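PDB 4RNL: possible galactose mutarotase from Streptomyces platensis subsp. rosaceus, which probably interconverts the alpha and beta anomers of galactose or a related aldose, as aldose 1-epimerases do, although its true substrate is not established. Local coordinates for residues G193-A196 with G197-L200; R137-P140 with D141-G145; F229-R232 with A233-V237. All coordinates share one frame; numbering follows the deposited sequence.

Three local contacts illustrate how a beta-rich fold enters and leaves its strands. Interactions 1 and 3 are neighbours, partly buried, and belong to adjacent strands: 199-202 and 235-236 pair side by side, with Leu200 N bonded to Arg235 O at 2.8 Å. Interaction 2 is a surface contact at the end of strand 132-139, in the same sheet, but its centre lies about 38 Å from the centre of interaction 1 and about 39 Å from that of interaction 3, across the centre of the chain. The chemistry follows the setting. A methyl on a buried histidine face serves interaction 1, a bidentate salt bridge closes interaction 2, and interaction 3 combines an arginine stacked on a buried phenylalanine with a salt bridge nearer the surface.

Interaction 1. Residues G193-A196 with G197-L200; sequences GSAA and GHEL
Ala195 lays its methyl group over the face of the His198 imidazole, CB standing 3.9 Å from the ring centroid and only 10° off the ring normal, a CH-pi contact with little offset. The same two residues are joined through the backbone, where His198 N donates to Ala195 O over 3.0 Å. This bond closes a type I beta turn from Ala195 to His198. With CG anti to its carbonyl carbon and beside the backbone N (chi1 -70°), the histidine folds its ring back over Ala195. The far end of the imidazole is fixed from outside the turn, for NE2 is hydrogen-bonded to the backbone N of Leu187, while Leu305 and Leu261 pack around the buried ring. Replacing His198 with an alanine would probably deprive Leu187 N of its mate and leave the Ala195 methyl without a flat surface to lie on. One step further out, Ser194 OG accepts from Ala196 N at 2.9 Å, and a water links Ser194 O with Gly197 N, accepting from the latter at 2.9 Å. An ST turn thus overlaps a type I turn, a compact lead-in to strand 199-202 of the large antiparallel sheet of this aldose 1-epimerase-family protein.

Interaction 2. Residues R137-P140 with D141-G145; sequences RVSP and DGEEG
Arg137 and Glu143 reach toward each other from opposite directions and meet end-on in a bidentate salt bridge. NH1 of Arg137 gives a hydrogen bond to Glu143 OE2 at 2.9 Å and NH2 one to OE1 at 2.8 Å, both nearly straight at 168°. Each oxygen offers its syn lone pair, and guanidinium and carboxylate lie within 18° of a common plane. OE2 has a second donor, Ser139 OG at 2.7 Å, which comes from above the carboxylate plane, while the arginine lies close to it. Three donors therefore grip the carboxylate and fix its rotation, a setting that would probably favour the ionised form. The Glu143 chain gets there by extending with CG anti to the backbone N (chi1 177°). Behind it, Glu143 N donates to Pro140 O at 3.0 Å, closing a type II beta turn whose third position is Gly142, at whose backbone angles a CB would be jammed against the preceding carbonyl O. A water donates to both Ser139 OG and Glu143 O, linking strand end and turn. Ser139 OG is also bonded to Arg84, and Asp141 OD1 holds Gly148 N. Pro140 CD lies 3.6 Å from Glu143 OE1, and outside the turn Arg137 packs on Val122 and Trp124, Ser139 on Phe119. The turn begins the connection from strand 132-139 to its antiparallel partner 150-159, to which Arg137 and Ser139 are paired through Val152 and Leu150.

Interaction 3. Residues F229-R232 with A233-V237; sequences FDFR and AARAV. With PO4 (phosphate ion), chain G.
Arg235 spreads its guanidinium flat over one face of the Phe231 ring, the two planes 20° apart and their centres separated by 3.8 Å, a stacked cation-pi pair at the start of edge strand 235-236 in the large antiparallel sheet. Its CG takes the crowded position between backbone N and carbonyl carbon (chi1 44°), and a bend at chi3 turns the planar end across the ring. Hydrogen bonds around the guanidinium keep the group from turning. NE and NH2 both reach Ala236 O, NE at 3.1 Å, whereas NH1 donates to Asp230 O, also at 3.1 Å, from above that carbonyl plane. Beyond the segments, NH2 is hydrogen-bonded to Tyr241 OH and NH1 to Arg228 O, and the Tyr241 ring meets Phe231 edge-to-face. Phe231 itself is buried against Leu200 and Leu202 of the neighbouring strand, while Val237 CA approaches its edge.

Toward the surface the chemistry becomes ionic. Asp230 OD1 accepts a hydrogen bond from the backbone N of Arg232 at 3.0 Å, forming an Asx turn, and takes Arg232 NE on the opposite face of the carboxylate. The Arg232 guanidinium meets that carboxylate side-on, with NH2 completing the salt bridge to OD2 at 2.8 Å. The NH1-NH2 edge of the Arg232 guanidinium holds a phosphate ion, probably from the crystallisation liquor and also bonded to Thr225 OG1: Arg232 NH1 donates to phosphate O3 at 2.9 Å and Arg232 NH2 to phosphate O2 at 2.9 Å, both with an angle of 171°.

Interaction 1. Residues G193-A196 with G197-L200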
loop_
_atom_site.group_PDB
_atom_site.type_symbol
_atom_site.label_atom_id
_atom_site.label_comp_id
_atom_site.label_asym_id
_atom_site.label_seq_id
_atom_site.Cartn_x
_atom_site.Cartn_y
_atom_site.Cartn_z
ATOM N N GLY A 193 -14.241 -9.177 12.105
ATOM C CA GLY A 193 -14.970 -9.877 11.060
ATOM C C GLY A 193 -14.853 -9.142 9.740
ATOM O O GLY A 193 -13.806 -8.559 9.451
ATOM N N SER A 194 -15.915 -9.168 8.934
ATOM C CA SER A 194 -15.851 -8.570 7.596
ATOM C C SER A 194 -15.794 -7.046 7.619
ATOM O O SER A 194 -16.394 -6.398 8.482
ATOM C CB SER A 194 -17.037 -9.025 6.742
ATOM O OG SER A 194 -17.007 -8.386 5.470
ATOM N N ALA A 195 -15.067 -6.477 6.660
ATOM C CA ALA A 195 -15.063 -5.028 6.475
ATOM C C ALA A 195 -16.003 -4.608 5.339
ATOM O O ALA A 195 -16.004 -3.455 4.920
ATOM C CB ALA A 195 -13.636 -4.539 6.204
ATOM N N ALA A 196 -16.821 -5.537 4.843
ATOM C CA ALA A 196 -17.635 -5.236 3.653
ATOM C C ALA A 196 -18.772 -4.261 3.964
ATOM O O ALA A 196 -19.360 -3.675 3.049
ATOM C CB ALA A 196 -18.174 -6.512 3.012
ATOM N N GLY A 197 -19.074 -4.098 5.255
ATOM C CA GLY A 197 -20.061 -3.130 5.701
ATOM C C GLY A 197 -19.540 -1.701 5.777
ATOM O O GLY A 197 -20.331 -0.764 5.957
ATOM N N HIS A 198 -18.226 -1.516 5.642
ATOM C CA HIS A 198 -17.660 -0.158 5.628
ATOM C C HIS A 198 -18.213 0.642 4.455
ATOM O O HIS A 198 -18.410 0.108 3.362
ATOM C CB HIS A 198 -16.137 -0.165 5.480
ATOM C CG HIS A 198 -15.397 -0.665 6.682
ATOM N ND1 HIS A 198 -15.987 -1.441 7.657
ATOM C CD2 HIS A 198 -14.108 -0.505 7.055
ATOM C CE1 HIS A 198 -15.090 -1.737 8.581
ATOM N NE2 HIS A 198 -13.938 -1.186 8.236
ATOM N N GLU A 199 -18.419 1.935 4.673
ATOM C CA GLU A 199 -18.871 2.818 3.606
ATOM C C GLU A 199 -17.658 3.475 2.968
ATOM O O GLU A 199 -16.784 4.002 3.665
ATOM C CB GLU A 199 -19.831 3.871 4.160
ATOM C CG GLU A 199 -21.117 3.251 4.705
ATOM C CD GLU A 199 -22.055 4.267 5.321
ATOM O OE1 GLU A 199 -21.597 5.387 5.649
ATOM O OE2 GLU A 199 -23.256 3.938 5.478
ATOM N N LEU A 200 -17.598 3.418 1.641
ATOM C CA LEU A 200 -16.474 3.979 0.899
ATOM C C LEU A 200 -16.987 5.010 -0.082
ATOM O O LEU A 200 -17.977 4.769 -0.772
ATOM C CB LEU A 200 -15.744 2.872 0.123
ATOM C CG LEU A 200 -14.580 3.324 -0.768
ATOM C CD1 LEU A 200 -13.494 3.973 0.075
ATOM C CD2 LEU A 200 -14.018 2.161 -1.561
HETATM O O HOH W 1 -18.231 -4.445 8.006
#

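Interaction 2. Residues R137-P140 with D141-G145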
loop_
_atom_site.group_PDB
_atom_site.type_symbol
_atom_site.label_atom_id
_atom_site.label_comp_id
_atom_site.label_asym_id
_atom_site.label_seq_id
_atom_site.Cartn_x
_atom_site.Cartn_y
_atom_site.Cartn_z
ATOM N N ARG A 137 17.050 2.239 1.001
ATOM C CA ARG A 137 17.704 1.080 0.398
ATOM C C ARG A 137 17.936 1.329 -1.077
ATOM O O ARG A 137 17.058 1.842 -1.768
ATOM C CB ARG A 137 16.838 -0.176 0.570
ATOM C CG ARG A 137 17.459 -1.445 -0.001
ATOM C CD ARG A 137 16.489 -2.620 0.103
ATOM N NE ARG A 137 17.059 -3.855 -0.426
ATOM C CZ ARG A 137 16.926 -4.254 -1.688
ATOM N NH1 ARG A 137 16.241 -3.512 -2.556
ATOM N NH2 ARG A 137 17.478 -5.399 -2.080
ATOM N N VAL A 138 19.124 0.983 -1.563
ATOM C CA VAL A 138 19.373 1.018 -2.994
ATOM C C VAL A 138 19.042 -0.343 -3.583
ATOM O O VAL A 138 19.569 -1.362 -3.130
ATOM C CB VAL A 138 20.831 1.334 -3.304
ATOM C CG1 VAL A 138 21.050 1.330 -4.814
ATOM C CG2 VAL A 138 21.223 2.667 -2.688
ATOM N N SER A 139 18.155 -0.362 -4.575
ATOM C CA SER A 139 17.851 -1.580 -5.321
ATOM C C SER A 139 18.789 -1.593 -6.521
ATOM O O SER A 139 18.688 -0.727 -7.404
ATOM C CB SER A 139 16.391 -1.549 -5.779
ATOM O OG SER A 139 16.106 -2.567 -6.731
ATOM N N PRO A 140 19.734 -2.546 -6.556
ATOM C CA PRO A 140 20.768 -2.444 -7.591
ATOM C C PRO A 140 20.250 -2.713 -8.996
ATOM O O PRO A 140 19.172 -3.289 -9.161
ATOM C CB PRO A 140 21.794 -3.506 -7.181
ATOM C CG PRO A 140 21.060 -4.424 -6.260
ATOM C CD PRO A 140 20.014 -3.616 -5.584
ATOM N N ASP A 141 21.013 -2.252 -9.987
ATOM C CA ASP A 141 20.746 -2.508 -11.398
ATOM C C ASP A 141 20.507 -4.003 -11.603
ATOM O O ASP A 141 21.328 -4.824 -11.201
ATOM C CB ASP A 141 21.956 -2.042 -12.211
ATOM C CG ASP A 141 21.812 -2.291 -13.710
ATOM O OD1 ASP A 141 20.693 -2.183 -14.257
ATOM O OD2 ASP A 141 22.844 -2.576 -14.347
ATOM N N GLY A 142 19.371 -4.354 -12.197
ATOM C CA GLY A 142 19.076 -5.748 -12.491
ATOM C C GLY A 142 18.293 -6.479 -11.416
ATOM O O GLY A 142 17.900 -7.633 -11.619
ATOM N N GLU A 143 18.060 -5.837 -10.271
ATOM C CA GLU A 143 17.316 -6.505 -9.203
ATOM C C GLU A 143 15.918 -6.848 -9.679
ATOM O O GLU A 143 15.166 -5.961 -10.104
ATOM C CB GLU A 143 17.234 -5.646 -7.938
ATOM C CG GLU A 143 16.405 -6.304 -6.838
ATOM C CD GLU A 143 16.617 -5.663 -5.484
ATOM O OE1 GLU A 143 17.542 -6.106 -4.757
ATOM O OE2 GLU A 143 15.861 -4.722 -5.147
ATOM N N GLU A 144 15.584 -8.137 -9.609
ATOM C CA GLU A 144 14.324 -8.667 -10.135
ATOM C C GLU A 144 14.098 -8.311 -11.606
ATOM O O GLU A 144 12.960 -8.263 -12.073
ATOM C CB GLU A 144 13.136 -8.209 -9.287
ATOM C CG GLU A 144 13.073 -8.854 -7.899
ATOM C CD GLU A 144 12.777 -10.344 -7.958
ATOM O OE1 GLU A 144 12.297 -10.834 -9.010
ATOM O OE2 GLU A 144 13.034 -11.037 -6.952
ATOM N N GLY A 145 15.181 -8.068 -12.336
ATOM C CA GLY A 145 15.074 -7.794 -13.761
ATOM C C GLY A 145 14.909 -6.331 -14.138
ATOM O O GLY A 145 15.000 -5.999 -15.311
HETATM O O HOH W 2 13.895 -3.984 -8.496
#

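Interaction 3. Residues F229-R232 with A233-V237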
loop_
_atom_site.group_PDB
_atom_site.type_symbol
_atom_site.label_atom_id
_atom_site.label_comp_id
_atom_site.label_asym_id
_atom_site.label_seq_id
_atom_site.Cartn_x
_atom_site.Cartn_y
_atom_site.Cartn_z
ATOM N N PHE A 229 -18.876 -0.415 -9.847
ATOM C CA PHE A 229 -17.662 0.304 -9.445
ATOM C C PHE A 229 -17.927 1.772 -9.113
ATOM O O PHE A 229 -16.999 2.540 -8.872
ATOM C CB PHE A 229 -16.584 0.167 -10.527
ATOM C CG PHE A 229 -16.320 -1.260 -10.915
ATOM C CD1 PHE A 229 -15.484 -2.057 -10.139
ATOM C CD2 PHE A 229 -16.936 -1.816 -12.027
ATOM C CE1 PHE A 229 -15.246 -3.380 -10.484
ATOM C CE2 PHE A 229 -16.707 -3.143 -12.382
ATOM C CZ PHE A 229 -15.862 -3.927 -11.608
ATOM N N ASP A 230 -19.199 2.158 -9.089
ATOM C CA ASP A 230 -19.554 3.538 -8.760
ATOM C C ASP A 230 -19.517 3.776 -7.247
ATOM O O ASP A 230 -20.415 3.336 -6.516
ATOM C CB ASP A 230 -20.939 3.894 -9.326
ATOM C CG ASP A 230 -21.225 5.393 -9.303
ATOM O OD1 ASP A 230 -20.440 6.150 -8.688
ATOM O OD2 ASP A 230 -22.251 5.822 -9.895
ATOM N N PHE A 231 -18.471 4.464 -6.791
ATOM C CA PHE A 231 -18.317 4.866 -5.385
ATOM C C PHE A 231 -18.298 6.384 -5.269
ATOM O O PHE A 231 -17.752 6.938 -4.307
ATOM C CB PHE A 231 -17.009 4.312 -4.779
ATOM C CG PHE A 231 -17.050 2.835 -4.456
ATOM C CD1 PHE A 231 -17.581 2.387 -3.250
ATOM C CD2 PHE A 231 -16.509 1.895 -5.335
ATOM C CE1 PHE A 231 -17.608 1.027 -2.939
ATOM C CE2 PHE A 231 -16.534 0.531 -5.033
ATOM C CZ PHE A 231 -17.081 0.093 -3.830
ATOM N N ARG A 232 -18.885 7.071 -6.245
ATOM C CA ARG A 232 -18.847 8.530 -6.233
ATOM C C ARG A 232 -19.638 9.092 -5.048
ATOM O O ARG A 232 -19.302 10.155 -4.520
ATOM C CB ARG A 232 -19.343 9.093 -7.560
ATOM C CG ARG A 232 -18.345 8.891 -8.728
ATOM C CD ARG A 232 -18.960 9.327 -10.052
ATOM N NE ARG A 232 -20.179 8.569 -10.334
ATOM C CZ ARG A 232 -21.097 8.922 -11.230
ATOM N NH1 ARG A 232 -20.942 10.026 -11.948
ATOM N NH2 ARG A 232 -22.174 8.170 -11.405
ATOM N N ALA A 233 -20.676 8.363 -4.637
ATOM C CA ALA A 233 -21.400 8.640 -3.391
ATOM C C ALA A 233 -21.098 7.533 -2.386
ATOM O O ALA A 233 -21.085 6.357 -2.756
ATOM C CB ALA A 233 -22.899 8.717 -3.651
ATOM N N ALA A 234 -20.864 7.895 -1.122
ATOM C CA ALA A 234 -20.481 6.911 -0.103
ATOM C C ALA A 234 -21.483 5.780 -0.028
ATOM O O ALA A 234 -22.678 6.025 0.012
ATOM C CB ALA A 234 -20.362 7.574 1.254
ATOM N N ARG A 235 -20.991 4.541 -0.006
ATOM C CA ARG A 235 -21.864 3.369 0.064
ATOM C C ARG A 235 -21.079 2.181 0.597
ATOM O O ARG A 235 -19.855 2.156 0.493
ATOM C CB ARG A 235 -22.399 3.028 -1.332
ATOM C CG ARG A 235 -21.315 3.084 -2.406
ATOM C CD ARG A 235 -21.592 2.150 -3.584
ATOM N NE ARG A 235 -21.125 0.801 -3.304
ATOM C CZ ARG A 235 -20.568 -0.003 -4.199
ATOM N NH1 ARG A 235 -20.410 0.393 -5.455
ATOM N NH2 ARG A 235 -20.164 -1.205 -3.828
ATOM N N ALA A 236 -21.781 1.182 1.124
ATOM C CA ALA A 236 -21.119 -0.032 1.604
ATOM C C ALA A 236 -20.287 -0.665 0.487
ATOM O O ALA A 236 -20.727 -0.698 -0.667
ATOM C CB ALA A 236 -22.147 -1.022 2.132
ATOM N N VAL A 237 -19.085 -1.138 0.821
ATOM C CA VAL A 237 -18.232 -1.810 -0.157
ATOM C C VAL A 237 -18.962 -3.033 -0.723
ATOM O O VAL A 237 -19.088 -3.184 -1.950
ATOM C CB VAL A 237 -16.860 -2.194 0.441
ATOM C CG1 VAL A 237 -16.080 -3.057 -0.551
ATOM C CG2 VAL A 237 -16.060 -0.928 0.780
HETATM P P PO4 G . -24.253 10.054 -13.924
HETATM O O1 PO4 G . -24.986 10.045 -15.241
HETATM O O2 PO4 G . -24.208 8.657 -13.362
HETATM O O3 PO4 G . -22.850 10.581 -14.122
HETATM O O4 PO4 G . -25.007 10.929 -12.950
#